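Local coordinates for protein Cbs-cp12 (Microcystis aeruginosa PCC 7806, PDB 5NMU) that fuses a pair of CBS domains to a CP12 domain in a hexamer and probably takes part in the redox regulation of photosynthesis in cyanobacteria, at residues C82-P87 against P107-K112; G90-A95 against K134-E139; A144-A149 against A165-V170. All blocks are in the same frame, centred on the assembly; numbering follows the deposited sequence.

Contact 1 (C82-P87 against P107-K112)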
ATOM      1  N   CYS A  82     -11.714 -13.130  -9.196  1.00 37.83           N
ATOM      2  CA  CYS A  82     -11.313 -11.784  -9.561  1.00 36.73           C
ATOM      3  C   CYS A  82     -12.498 -10.844  -9.451  1.00 35.63           C
ATOM      4  O   CYS A  82     -13.616 -11.291  -9.306  1.00 37.10           O
ATOM      5  CB  CYS A  82     -10.705 -11.808 -10.948  1.00 35.43           C
ATOM      6  SG  CYS A  82     -11.888 -12.223 -12.193  1.00 37.01           S
ATOM      7  N   VAL A  83     -12.235  -9.548  -9.447  1.00 34.62           N
ATOM      8  CA  VAL A  83     -13.264  -8.515  -9.515  1.00 33.80           C
ATOM      9  C   VAL A  83     -13.866  -8.634 -10.869  1.00 34.77           C
ATOM     10  O   VAL A  83     -13.133  -8.724 -11.867  1.00 34.98           O
ATOM     11  CB  VAL A  83     -12.654  -7.103  -9.378  1.00 33.76           C
ATOM     12  CG1 VAL A  83     -13.647  -6.006  -9.673  1.00 32.65           C
ATOM     13  CG2 VAL A  83     -12.058  -6.909  -7.991  1.00 34.83           C
ATOM     14  N   VAL A  84     -15.197  -8.575 -10.921  1.00 35.66           N
ATOM     15  CA  VAL A  84     -15.974  -8.694 -12.147  1.00 36.18           C
ATOM     16  C   VAL A  84     -16.882  -7.444 -12.310  1.00 36.01           C
ATOM     17  O   VAL A  84     -17.197  -6.748 -11.342  1.00 34.40           O
ATOM     18  CB  VAL A  84     -16.817  -9.999 -12.182  1.00 37.65           C
ATOM     19  CG1 VAL A  84     -16.011 -11.204 -11.688  1.00 39.02           C
ATOM     20  CG2 VAL A  84     -18.120  -9.865 -11.404  1.00 39.37           C
ATOM     21  N   VAL A  85     -17.279  -7.200 -13.556  1.00 35.51           N
ATOM     22  CA  VAL A  85     -18.071  -6.051 -13.949  1.00 35.68           C
ATOM     23  C   VAL A  85     -19.392  -6.572 -14.586  1.00 37.15           C
ATOM     24  O   VAL A  85     -19.336  -7.384 -15.512  1.00 34.82           O
ATOM     25  CB  VAL A  85     -17.291  -5.189 -14.969  1.00 36.21           C
ATOM     26  CG1 VAL A  85     -18.200  -4.118 -15.592  1.00 35.90           C
ATOM     27  CG2 VAL A  85     -16.103  -4.513 -14.294  1.00 35.73           C
ATOM     28  N   ASN A  86     -20.543  -6.102 -14.046  1.00 39.10           N
ATOM     29  CA  ASN A  86     -21.925  -6.314 -14.578  1.00 42.15           C
ATOM     30  C   ASN A  86     -22.007  -5.562 -15.912  1.00 38.83           C
ATOM     31  O   ASN A  86     -21.561  -4.415 -15.952  1.00 37.74           O
ATOM     32  CB  ASN A  86     -22.959  -5.749 -13.511  1.00 46.75           C
ATOM     33  CG  ASN A  86     -24.456  -5.825 -13.924  1.00 55.72           C
ATOM     34  OD1 ASN A  86     -24.888  -5.752 -15.116  1.00 64.04           O
ATOM     35  ND2 ASN A  86     -25.301  -5.919 -12.884  1.00 62.33           N
ATOM     36  N   PRO A  87     -22.575  -6.175 -16.992  1.00 38.13           N
ATOM     37  CA  PRO A  87     -22.642  -5.503 -18.298  1.00 37.05           C
ATOM     38  C   PRO A  87     -23.340  -4.152 -18.285  1.00 38.23           C
ATOM     39  O   PRO A  87     -22.923  -3.285 -19.050  1.00 37.14           O
ATOM     40  CB  PRO A  87     -23.385  -6.489 -19.167  1.00 38.39           C
ATOM     41  CG  PRO A  87     -24.200  -7.302 -18.205  1.00 39.05           C
ATOM     42  CD  PRO A  87     -23.194  -7.514 -17.085  1.00 38.09           C
ATOM     43  N   PRO A 107     -13.148  -9.160 -16.214  1.00 33.49           N
ATOM     44  CA  PRO A 107     -14.165  -9.769 -17.117  1.00 34.09           C
ATOM     45  C   PRO A 107     -15.493  -9.049 -16.911  1.00 33.97           C
ATOM     46  O   PRO A 107     -15.783  -8.623 -15.783  1.00 34.21           O
ATOM     47  CB  PRO A 107     -14.289 -11.210 -16.616  1.00 33.76           C
ATOM     48  CG  PRO A 107     -13.916 -11.115 -15.174  1.00 34.13           C
ATOM     49  CD  PRO A 107     -12.798 -10.060 -15.098  1.00 33.14           C
ATOM     50  N   VAL A 108     -16.227  -8.896 -18.003  1.00 34.28           N
ATOM     51  CA  VAL A 108     -17.637  -8.563 -17.993  1.00 34.66           C
ATOM     52  C   VAL A 108     -18.480  -9.832 -17.930  1.00 36.05           C
ATOM     53  O   VAL A 108     -18.477 -10.622 -18.850  1.00 37.45           O
ATOM     54  CB  VAL A 108     -18.073  -7.703 -19.172  1.00 34.67           C
ATOM     55  CG1 VAL A 108     -19.601  -7.407 -19.090  1.00 35.14           C
ATOM     56  CG2 VAL A 108     -17.294  -6.399 -19.180  1.00 33.89           C
ATOM     57  N   ILE A 109     -19.205  -9.965 -16.815  1.00 36.48           N
ATOM     58  CA  ILE A 109     -19.968 -11.134 -16.467  1.00 38.58           C
ATOM     59  C   ILE A 109     -21.461 -10.805 -16.161  1.00 38.47           C
ATOM     60  O   ILE A 109     -21.781  -9.914 -15.348  1.00 36.33           O
ATOM     61  CB  ILE A 109     -19.391 -11.792 -15.197  1.00 38.72           C
ATOM     62  CG1 ILE A 109     -17.896 -12.098 -15.336  1.00 38.75           C
ATOM     63  CG2 ILE A 109     -20.126 -13.083 -14.900  1.00 40.16           C
ATOM     64  CD1 ILE A 109     -17.573 -12.924 -16.528  1.00 40.01           C
ATOM     65  N   GLN A 110     -22.355 -11.575 -16.772  1.00 40.07           N
ATOM     66  CA  GLN A 110     -23.822 -11.509 -16.505  1.00 40.54           C
ATOM     67  C   GLN A 110     -24.177 -12.869 -15.919  1.00 40.80           C
ATOM     68  O   GLN A 110     -24.133 -13.890 -16.608  1.00 40.24           O
ATOM     69  CB  GLN A 110     -24.584 -11.231 -17.810  1.00 42.86           C
ATOM     70  CG  GLN A 110     -26.110 -11.115 -17.725  1.00 46.06           C
ATOM     71  CD  GLN A 110     -26.764 -10.717 -19.079  1.00 49.93           C
ATOM     72  OE1 GLN A 110     -26.175  -9.980 -19.877  1.00 53.22           O
ATOM     73  NE2 GLN A 110     -27.988 -11.201 -19.335  1.00 51.24           N
ATOM     74  N   GLY A 111     -24.483 -12.899 -14.630  1.00 41.10           N
ATOM     75  CA  GLY A 111     -24.705 -14.144 -13.881  1.00 41.66           C
ATOM     76  C   GLY A 111     -23.419 -14.972 -13.843  1.00 40.86           C
ATOM     77  O   GLY A 111     -22.441 -14.519 -13.323  1.00 41.53           O
ATOM     78  N   LYS A 112     -23.445 -16.175 -14.412  1.00 41.60           N
ATOM     79  CA  LYS A 112     -22.272 -17.022 -14.633  1.00 42.46           C
ATOM     80  C   LYS A 112     -21.681 -16.917 -16.060  1.00 41.15           C
ATOM     81  O   LYS A 112     -20.754 -17.666 -16.372  1.00 39.64           O
ATOM     82  CB  LYS A 112     -22.636 -18.486 -14.335  1.00 44.60           C
ATOM     83  CG  LYS A 112     -23.468 -19.204 -15.423  1.00 46.49           C
ATOM     84  CD  LYS A 112     -23.687 -20.660 -15.005  1.00 48.60           C
ATOM     85  CE  LYS A 112     -24.313 -21.588 -16.051  1.00 50.39           C
ATOM     86  NZ  LYS A 112     -23.606 -21.628 -17.364  1.00 50.67           N
TER

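Contact 2 (G90-A95 against K134-E139)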
ATOM      1  N   GLY A  90     -22.703   1.431 -15.347  1.00 36.78           N
ATOM      2  CA  GLY A  90     -22.344   2.675 -15.976  1.00 36.66           C
ATOM      3  C   GLY A  90     -20.817   2.870 -15.951  1.00 35.86           C
ATOM      4  O   GLY A  90     -20.110   2.508 -15.005  1.00 34.46           O
ATOM      5  N   VAL A  91     -20.317   3.440 -17.030  1.00 36.91           N
ATOM      6  CA  VAL A  91     -18.896   3.607 -17.215  1.00 36.68           C
ATOM      7  C   VAL A  91     -18.200   4.473 -16.142  1.00 36.44           C
ATOM      8  O   VAL A  91     -17.027   4.303 -15.905  1.00 36.34           O
ATOM      9  CB  VAL A  91     -18.596   4.139 -18.629  1.00 38.88           C
ATOM     10  CG1 VAL A  91     -19.029   3.127 -19.711  1.00 39.29           C
ATOM     11  CG2 VAL A  91     -19.231   5.500 -18.863  1.00 40.90           C
ATOM     12  N   GLU A  92     -18.879   5.448 -15.544  1.00 36.67           N
ATOM     13  CA  GLU A  92     -18.271   6.200 -14.424  1.00 37.38           C
ATOM     14  C   GLU A  92     -18.045   5.235 -13.218  1.00 36.49           C
ATOM     15  O   GLU A  92     -17.054   5.336 -12.455  1.00 32.45           O
ATOM     16  CB  GLU A  92     -19.154   7.423 -14.034  1.00 39.41           C
ATOM     17  CG  GLU A  92     -20.475   7.110 -13.295  1.00 40.08           C
ATOM     18  CD  GLU A  92     -21.658   6.817 -14.200  1.00 41.52           C
ATOM     19  OE1 GLU A  92     -21.474   6.206 -15.283  1.00 41.48           O
ATOM     20  OE2 GLU A  92     -22.795   7.227 -13.830  1.00 46.53           O
ATOM     21  N   TYR A  93     -18.959   4.277 -13.054  1.00 35.55           N
ATOM     22  CA  TYR A  93     -18.776   3.312 -11.958  1.00 36.09           C
ATOM     23  C   TYR A  93     -17.700   2.293 -12.229  1.00 34.42           C
ATOM     24  O   TYR A  93     -17.079   1.850 -11.313  1.00 32.56           O
ATOM     25  CB  TYR A  93     -20.059   2.629 -11.555  1.00 38.04           C
ATOM     26  CG  TYR A  93     -21.039   3.578 -10.871  1.00 41.42           C
ATOM     27  CD1 TYR A  93     -20.682   4.220  -9.719  1.00 44.31           C
ATOM     28  CD2 TYR A  93     -22.312   3.802 -11.358  1.00 45.40           C
ATOM     29  CE1 TYR A  93     -21.534   5.088  -9.060  1.00 47.84           C
ATOM     30  CE2 TYR A  93     -23.198   4.678 -10.683  1.00 49.31           C
ATOM     31  CZ  TYR A  93     -22.767   5.309  -9.523  1.00 49.20           C
ATOM     32  OH  TYR A  93     -23.501   6.198  -8.790  1.00 57.32           O
ATOM     33  N   VAL A  94     -17.521   1.875 -13.483  1.00 34.27           N
ATOM     34  CA  VAL A  94     -16.480   0.917 -13.773  1.00 33.07           C
ATOM     35  C   VAL A  94     -15.117   1.597 -13.443  1.00 32.55           C
ATOM     36  O   VAL A  94     -14.192   0.931 -12.928  1.00 31.79           O
ATOM     37  CB  VAL A  94     -16.432   0.499 -15.257  1.00 32.82           C
ATOM     38  CG1 VAL A  94     -15.237  -0.434 -15.534  1.00 32.10           C
ATOM     39  CG2 VAL A  94     -17.719  -0.177 -15.689  1.00 34.51           C
ATOM     40  N   ALA A  95     -15.012   2.887 -13.776  1.00 32.66           N
ATOM     41  CA  ALA A  95     -13.789   3.691 -13.502  1.00 34.69           C
ATOM     42  C   ALA A  95     -13.528   3.699 -12.016  1.00 34.68           C
ATOM     43  O   ALA A  95     -12.429   3.465 -11.576  1.00 32.81           O
ATOM     44  CB  ALA A  95     -13.951   5.121 -13.999  1.00 34.84           C
ATOM     45  N   LYS A 134     -19.794  12.562 -15.139  1.00 53.02           N
ATOM     46  CA  LYS A 134     -20.883  12.283 -14.176  1.00 55.53           C
ATOM     47  C   LYS A 134     -20.327  12.427 -12.770  1.00 52.47           C
ATOM     48  O   LYS A 134     -19.455  11.671 -12.380  1.00 51.07           O
ATOM     49  CB  LYS A 134     -21.506  10.903 -14.459  1.00 57.20           C
ATOM     50  CG  LYS A 134     -22.048  10.817 -15.895  1.00 59.82           C
ATOM     51  CD  LYS A 134     -23.229   9.877 -16.081  1.00 61.84           C
ATOM     52  CE  LYS A 134     -23.146   9.197 -17.456  1.00 64.26           C
ATOM     53  NZ  LYS A 134     -22.109   8.096 -17.572  1.00 62.08           N
ATOM     54  N   ARG A 135     -20.761  13.477 -12.085  1.00 53.28           N
ATOM     55  CA  ARG A 135     -20.428  13.710 -10.678  1.00 56.75           C
ATOM     56  C   ARG A 135     -20.969  12.533  -9.847  1.00 55.14           C
ATOM     57  O   ARG A 135     -22.192  12.259  -9.846  1.00 51.94           O
ATOM     58  CB  ARG A 135     -21.052  15.024 -10.249  1.00 63.24           C
ATOM     59  CG  ARG A 135     -20.925  15.353  -8.775  1.00 68.24           C
ATOM     60  CD  ARG A 135     -21.513  16.732  -8.486  1.00 72.33           C
ATOM     61  NE  ARG A 135     -21.136  17.168  -7.146  1.00 74.98           N
ATOM     62  CZ  ARG A 135     -21.189  18.413  -6.681  1.00 76.15           C
ATOM     63  NH1 ARG A 135     -21.625  19.438  -7.426  1.00 76.24           N
ATOM     64  NH2 ARG A 135     -20.778  18.632  -5.433  1.00 78.42           N
ATOM     65  N   LEU A 136     -20.061  11.795  -9.216  1.00 60.36           N
ATOM     66  CA  LEU A 136     -20.423  10.548  -8.553  1.00 60.84           C
ATOM     67  C   LEU A 136     -21.379  10.816  -7.368  1.00 53.40           C
ATOM     68  O   LEU A 136     -21.273  11.823  -6.637  1.00 52.44           O
ATOM     69  CB  LEU A 136     -19.180   9.732  -8.097  1.00 65.95           C
ATOM     70  CG  LEU A 136     -18.567   8.659  -9.029  1.00 73.19           C
ATOM     71  CD1 LEU A 136     -19.361   7.360  -9.023  1.00 74.71           C
ATOM     72  CD2 LEU A 136     -18.384   9.133 -10.471  1.00 76.47           C
ATOM     73  N   PHE A 137     -22.365   9.935  -7.274  1.00 49.02           N
ATOM     74  CA  PHE A 137     -23.368   9.958  -6.224  1.00 46.72           C
ATOM     75  C   PHE A 137     -24.144  11.261  -6.148  1.00 43.63           C
ATOM     76  O   PHE A 137     -24.550  11.666  -5.066  1.00 42.35           O
ATOM     77  CB  PHE A 137     -22.708   9.671  -4.869  1.00 44.69           C
ATOM     78  CG  PHE A 137     -21.707   8.550  -4.893  1.00 45.31           C
ATOM     79  CD1 PHE A 137     -21.965   7.372  -5.583  1.00 47.17           C
ATOM     80  CD2 PHE A 137     -20.533   8.652  -4.173  1.00 44.83           C
ATOM     81  CE1 PHE A 137     -21.069   6.344  -5.584  1.00 47.76           C
ATOM     82  CE2 PHE A 137     -19.623   7.616  -4.167  1.00 46.81           C
ATOM     83  CZ  PHE A 137     -19.895   6.458  -4.855  1.00 47.82           C
ATOM     84  N   ILE A 138     -24.310  11.951  -7.289  1.00 45.32           N
ATOM     85  CA  ILE A 138     -24.934  13.268  -7.278  1.00 42.50           C
ATOM     86  C   ILE A 138     -26.380  13.207  -6.832  1.00 41.32           C
ATOM     87  O   ILE A 138     -26.868  14.172  -6.220  1.00 40.14           O
ATOM     88  CB  ILE A 138     -24.799  13.996  -8.622  1.00 45.34           C
ATOM     89  CG1 ILE A 138     -25.064  15.495  -8.407  1.00 45.17           C
ATOM     90  CG2 ILE A 138     -25.674  13.358  -9.727  1.00 46.37           C
ATOM     91  CD1 ILE A 138     -25.006  16.356  -9.642  1.00 48.34           C
ATOM     92  N   GLU A 139     -27.060  12.082  -7.067  1.00 42.67           N
ATOM     93  CA  GLU A 139     -28.428  11.898  -6.546  1.00 44.52           C
ATOM     94  C   GLU A 139     -28.500  11.783  -5.011  1.00 42.54           C
ATOM     95  O   GLU A 139     -29.484  12.229  -4.423  1.00 40.70           O
ATOM     96  CB  GLU A 139     -29.185  10.732  -7.225  1.00 47.69           C
ATOM     97  CG  GLU A 139     -29.580  10.996  -8.686  1.00 53.04           C
ATOM     98  CD  GLU A 139     -30.516  12.241  -8.924  1.00 55.97           C
ATOM     99  OE1 GLU A 139     -31.457  12.514  -8.133  1.00 55.84           O
ATOM    100  OE2 GLU A 139     -30.333  12.956  -9.950  1.00 59.07           O
TER

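Contact 3 (A144-A149 against A165-V170)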
ATOM      1  N   ALA A 144     -29.635  14.472   0.023  1.00 34.37           N
ATOM      2  CA  ALA A 144     -29.154  15.064   1.284  1.00 34.73           C
ATOM      3  C   ALA A 144     -29.380  16.580   1.403  1.00 33.27           C
ATOM      4  O   ALA A 144     -29.720  17.113   2.482  1.00 32.01           O
ATOM      5  CB  ALA A 144     -27.653  14.705   1.560  1.00 35.33           C
ATOM      6  N   ALA A 145     -29.176  17.267   0.303  1.00 32.30           N
ATOM      7  CA  ALA A 145     -29.276  18.690   0.314  1.00 34.36           C
ATOM      8  C   ALA A 145     -30.758  19.161   0.462  1.00 35.37           C
ATOM      9  O   ALA A 145     -31.037  20.214   1.047  1.00 35.45           O
ATOM     10  CB  ALA A 145     -28.671  19.242  -0.946  1.00 34.76           C
ATOM     11  N   ARG A 146     -31.675  18.366  -0.063  1.00 36.24           N
ATOM     12  CA  ARG A 146     -33.100  18.597   0.113  1.00 38.35           C
ATOM     13  C   ARG A 146     -33.545  18.399   1.574  1.00 39.58           C
ATOM     14  O   ARG A 146     -34.300  19.250   2.121  1.00 38.83           O
ATOM     15  CB  ARG A 146     -33.936  17.707  -0.825  1.00 41.42           C
ATOM     16  CG  ARG A 146     -33.827  18.063  -2.320  1.00 43.66           C
ATOM     17  CD  ARG A 146     -34.573  17.073  -3.216  1.00 46.37           C
ATOM     18  NE  ARG A 146     -35.958  17.266  -2.910  1.00 52.76           N
ATOM     19  CZ  ARG A 146     -36.768  18.159  -3.504  1.00 54.04           C
ATOM     20  NH1 ARG A 146     -36.360  18.924  -4.526  1.00 53.18           N
ATOM     21  NH2 ARG A 146     -38.002  18.270  -3.068  1.00 56.35           N
ATOM     22  N   GLU A 147     -33.070  17.331   2.220  1.00 38.25           N
ATOM     23  CA  GLU A 147     -33.280  17.190   3.665  1.00 40.80           C
ATOM     24  C   GLU A 147     -32.708  18.346   4.448  1.00 40.09           C
ATOM     25  O   GLU A 147     -33.366  18.821   5.343  1.00 40.48           O
ATOM     26  CB  GLU A 147     -32.728  15.885   4.220  1.00 42.99           C
ATOM     27  CG  GLU A 147     -33.477  14.686   3.694  1.00 46.69           C
ATOM     28  CD  GLU A 147     -33.032  13.380   4.314  1.00 50.14           C
ATOM     29  OE1 GLU A 147     -32.411  13.405   5.387  1.00 52.30           O
ATOM     30  OE2 GLU A 147     -33.285  12.324   3.700  1.00 53.60           O
ATOM     31  N   ASP A 148     -31.496  18.805   4.120  1.00 39.12           N
ATOM     32  CA  ASP A 148     -30.922  19.989   4.802  1.00 39.05           C
ATOM     33  C   ASP A 148     -31.797  21.189   4.614  1.00 38.54           C
ATOM     34  O   ASP A 148     -31.976  21.960   5.549  1.00 38.09           O
ATOM     35  CB  ASP A 148     -29.547  20.385   4.287  1.00 39.27           C
ATOM     36  CG  ASP A 148     -28.446  19.373   4.647  1.00 42.61           C
ATOM     37  OD1 ASP A 148     -28.578  18.608   5.607  1.00 43.62           O
ATOM     38  OD2 ASP A 148     -27.431  19.298   3.914  1.00 46.17           O
ATOM     39  N   ALA A 149     -32.306  21.380   3.392  1.00 37.05           N
ATOM     40  CA  ALA A 149     -33.077  22.573   3.094  1.00 38.32           C
ATOM     41  C   ALA A 149     -34.378  22.555   3.883  1.00 41.13           C
ATOM     42  O   ALA A 149     -34.785  23.569   4.471  1.00 41.84           O
ATOM     43  CB  ALA A 149     -33.382  22.671   1.607  1.00 36.94           C
ATOM     44  N   ALA A 165     -30.889  30.091   0.631  1.00 45.03           N
ATOM     45  CA  ALA A 165     -29.519  29.604   0.341  1.00 45.98           C
ATOM     46  C   ALA A 165     -29.478  28.079   0.336  1.00 43.78           C
ATOM     47  O   ALA A 165     -28.897  27.529  -0.562  1.00 44.19           O
ATOM     48  CB  ALA A 165     -28.492  30.171   1.318  1.00 48.11           C
ATOM     49  N   ALA A 166     -30.170  27.408   1.262  1.00 41.84           N
ATOM     50  CA  ALA A 166     -30.178  25.955   1.234  1.00 40.44           C
ATOM     51  C   ALA A 166     -30.901  25.343   0.040  1.00 40.51           C
ATOM     52  O   ALA A 166     -30.423  24.360  -0.525  1.00 39.60           O
ATOM     53  CB  ALA A 166     -30.663  25.373   2.540  1.00 40.71           C
ATOM     54  N   TRP A 167     -32.043  25.902  -0.375  1.00 40.80           N
ATOM     55  CA  TRP A 167     -32.618  25.454  -1.642  1.00 40.37           C
ATOM     56  C   TRP A 167     -31.772  25.798  -2.862  1.00 41.58           C
ATOM     57  O   TRP A 167     -31.841  25.085  -3.884  1.00 41.78           O
ATOM     58  CB  TRP A 167     -34.043  25.938  -1.815  1.00 40.18           C
ATOM     59  CG  TRP A 167     -34.948  25.217  -0.936  1.00 39.22           C
ATOM     60  CD1 TRP A 167     -35.506  25.668   0.205  1.00 39.76           C
ATOM     61  CD2 TRP A 167     -35.373  23.881  -1.104  1.00 39.66           C
ATOM     62  NE1 TRP A 167     -36.311  24.702   0.748  1.00 40.42           N
ATOM     63  CE2 TRP A 167     -36.232  23.581  -0.038  1.00 39.95           C
ATOM     64  CE3 TRP A 167     -35.136  22.898  -2.086  1.00 40.86           C
ATOM     65  CZ2 TRP A 167     -36.861  22.354   0.081  1.00 40.55           C
ATOM     66  CZ3 TRP A 167     -35.766  21.652  -1.957  1.00 40.53           C
ATOM     67  CH2 TRP A 167     -36.611  21.399  -0.891  1.00 41.90           C
ATOM     68  N   ASP A 168     -30.992  26.874  -2.800  1.00 43.46           N
ATOM     69  CA  ASP A 168     -30.061  27.155  -3.906  1.00 45.67           C
ATOM     70  C   ASP A 168     -28.958  26.075  -4.071  1.00 45.03           C
ATOM     71  O   ASP A 168     -28.561  25.759  -5.186  1.00 45.56           O
ATOM     72  CB  ASP A 168     -29.452  28.556  -3.826  1.00 48.89           C
ATOM     73  CG  ASP A 168     -30.434  29.688  -4.307  1.00 52.95           C
ATOM     74  OD1 ASP A 168     -31.382  29.522  -5.158  1.00 52.98           O
ATOM     75  OD2 ASP A 168     -30.207  30.796  -3.802  1.00 56.90           O
ATOM     76  N   VAL A 169     -28.508  25.483  -2.976  1.00 44.64           N
ATOM     77  CA  VAL A 169     -27.612  24.281  -3.052  1.00 42.76           C
ATOM     78  C   VAL A 169     -28.337  23.182  -3.837  1.00 42.81           C
ATOM     79  O   VAL A 169     -27.775  22.633  -4.776  1.00 43.20           O
ATOM     80  CB  VAL A 169     -27.187  23.769  -1.658  1.00 42.03           C
ATOM     81  CG1 VAL A 169     -26.272  22.524  -1.768  1.00 41.54           C
ATOM     82  CG2 VAL A 169     -26.490  24.880  -0.870  1.00 42.47           C
ATOM     83  N   VAL A 170     -29.622  22.920  -3.529  1.00 41.87           N
ATOM     84  CA  VAL A 170     -30.369  21.875  -4.275  1.00 41.65           C
ATOM     85  C   VAL A 170     -30.485  22.189  -5.777  1.00 44.07           C
ATOM     86  O   VAL A 170     -30.244  21.323  -6.654  1.00 43.90           O
ATOM     87  CB  VAL A 170     -31.787  21.633  -3.703  1.00 40.58           C
ATOM     88  CG1 VAL A 170     -32.584  20.668  -4.573  1.00 39.49           C
ATOM     89  CG2 VAL A 170     -31.674  21.150  -2.262  1.00 39.07           C
TER
HETATM   90  O   HOH W   1     -29.422  22.314   1.135  1.00 38.05           O

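Contact 1 (C82-P87 against P107-K112)
V85 joins the two segments through both of its peptide groups. Its N-H donates to P107 O at 3.0 Å, nearly along the carbonyl axis, and its own O receives the N-H of I109 at 2.9 Å, approached in the carbonyl plane. The same V85 O also meets V108 CA at 3.2 Å, so one hydrogen bond and one weaker CA-H...O contact converge on this carbonyl. The result is a single beta bridge, V85 with V108, by which the irregular 82-87 segment is tied to strand 107-110. Apolar side chains flank it. On the N-terminal side C82 SG, in the crowded position between backbone N and carbonyl carbon (chi1 66°), lies 3.7 Å from P107 CD, while the V84 side chain crosses the P107 ring obliquely, leading with CG1. V84 CB rests 3.9 Å from I109 CG1. At the other end the P87 ring touches two side chains: its CB meets V108 CG1, a branch anti to the backbone N, at 3.9 Å, and the ring crosses the extended Q110 side chain at about a right angle, P87 CG 3.7 Å from Q110 OE1. N86 turns away, and its OD1 accepts from E88 N just beyond the segment. In this second CBS motif V85 also packs on V94, L97 and F98 of helix 91-101, and P107 and I109 lie on L114 of the antiparallel strand 113-119.

Contact 2 (G90-A95 against K134-E139)
E92 CG takes the crowded position between its backbone N and carbonyl carbon (chi1 73°), and a bend at chi2 (-87°) folds the carboxylate back along the first turn of helix 91-101. K134 sets off with CG beside its backbone N and curls at chi3 and chi4 (75°), so that its chain crosses that of E92 at about a right angle. The charged ends meet in a salt bridge, K134 NZ to E92 OE1 at 3.0 Å, the ammonium coming from above the carboxylate plane. Carbons lie close to the bridge: K134 CD is 3.5 Å from E92 OE2, and V91 CG2 is 4.1 Å from K134 NZ. Next to this pair L136 spreads its two methyls, CD2 against E92 CB at 4.0 Å and CD1 toward the CE1 side of the Y93 ring, the two side chains sliding past each other in opposite directions. F137 crosses Y93 obliquely and sets its CE1 at the edge of the tyrosine ring, 3.7 Å from Y93 CE1. L136 CB sits over the centre of one face of the F137 ring. M78 of the second subunit packs on F137, and A64 of the third on L136. G90 and F137 are both N-cap residues, and a type II turn from R135 to I138 leads into helix 138-156, making this an interdomain junction where the CBS pair passes into the CP12 helices.

Contact 3 (A144-A149 against A165-V170)
Two antiparallel helices of the CP12 domain pack here as a helical hairpin, segments 144-149 and 165-170 running at 167° with their axes 8.4 Å apart. A149 and W167 form its closest side-chain meeting. With CG beside the backbone N (chi1 -72°), the indole swings toward the facing helix and lays one face against the A149 methyl, a CH-pi contact in which CB stands 3.5 Å from the centroid of the five-membered ring, only 15° off its normal. A149 CB also meets A166 CB at 3.9 Å, where small residues let the backbones come close. The six-membered ring of W167 meets R146, whose chain bends at chi3, steeply inclined: W167 CZ3 lies over one guanidinium face near its rim, while R146 CZ sits at the indole edge in its plane. The R146 and V170 side chains cross at about a right angle, R146 CG 3.7 Å from V170 CG1. The other V170 branch, CG2, lies 3.8 Å from A145 CB. W167 also touches C153, which forms a disulfide with C163 near the hairpin turn. Between the helices one water donates to both A145 O, at 2.7 Å, and A166 O, at 2.8 Å.

Contact 1 is the most buried of the three and lies inside the second CBS motif, where backbone hydrogen bonds set the pairing and apolar side chains pack round it. Contact 2, partly buried, touches contact 1 through V85 CG1 and V94 CG2 and rests on a salt bridge beside aromatic and aliphatic side chains. It shares helix 138-156 with contact 3, although their nearest atoms stay about 5 Å apart. Contact 3, also partly buried, lies about 31 Å from the chain centre and holds its helices by alanine, valine and indole packing, an arginine against the indole edge and one bridging water. All three touch the second subunit; in contact 3, D148 salt-bridges R73 of that subunit.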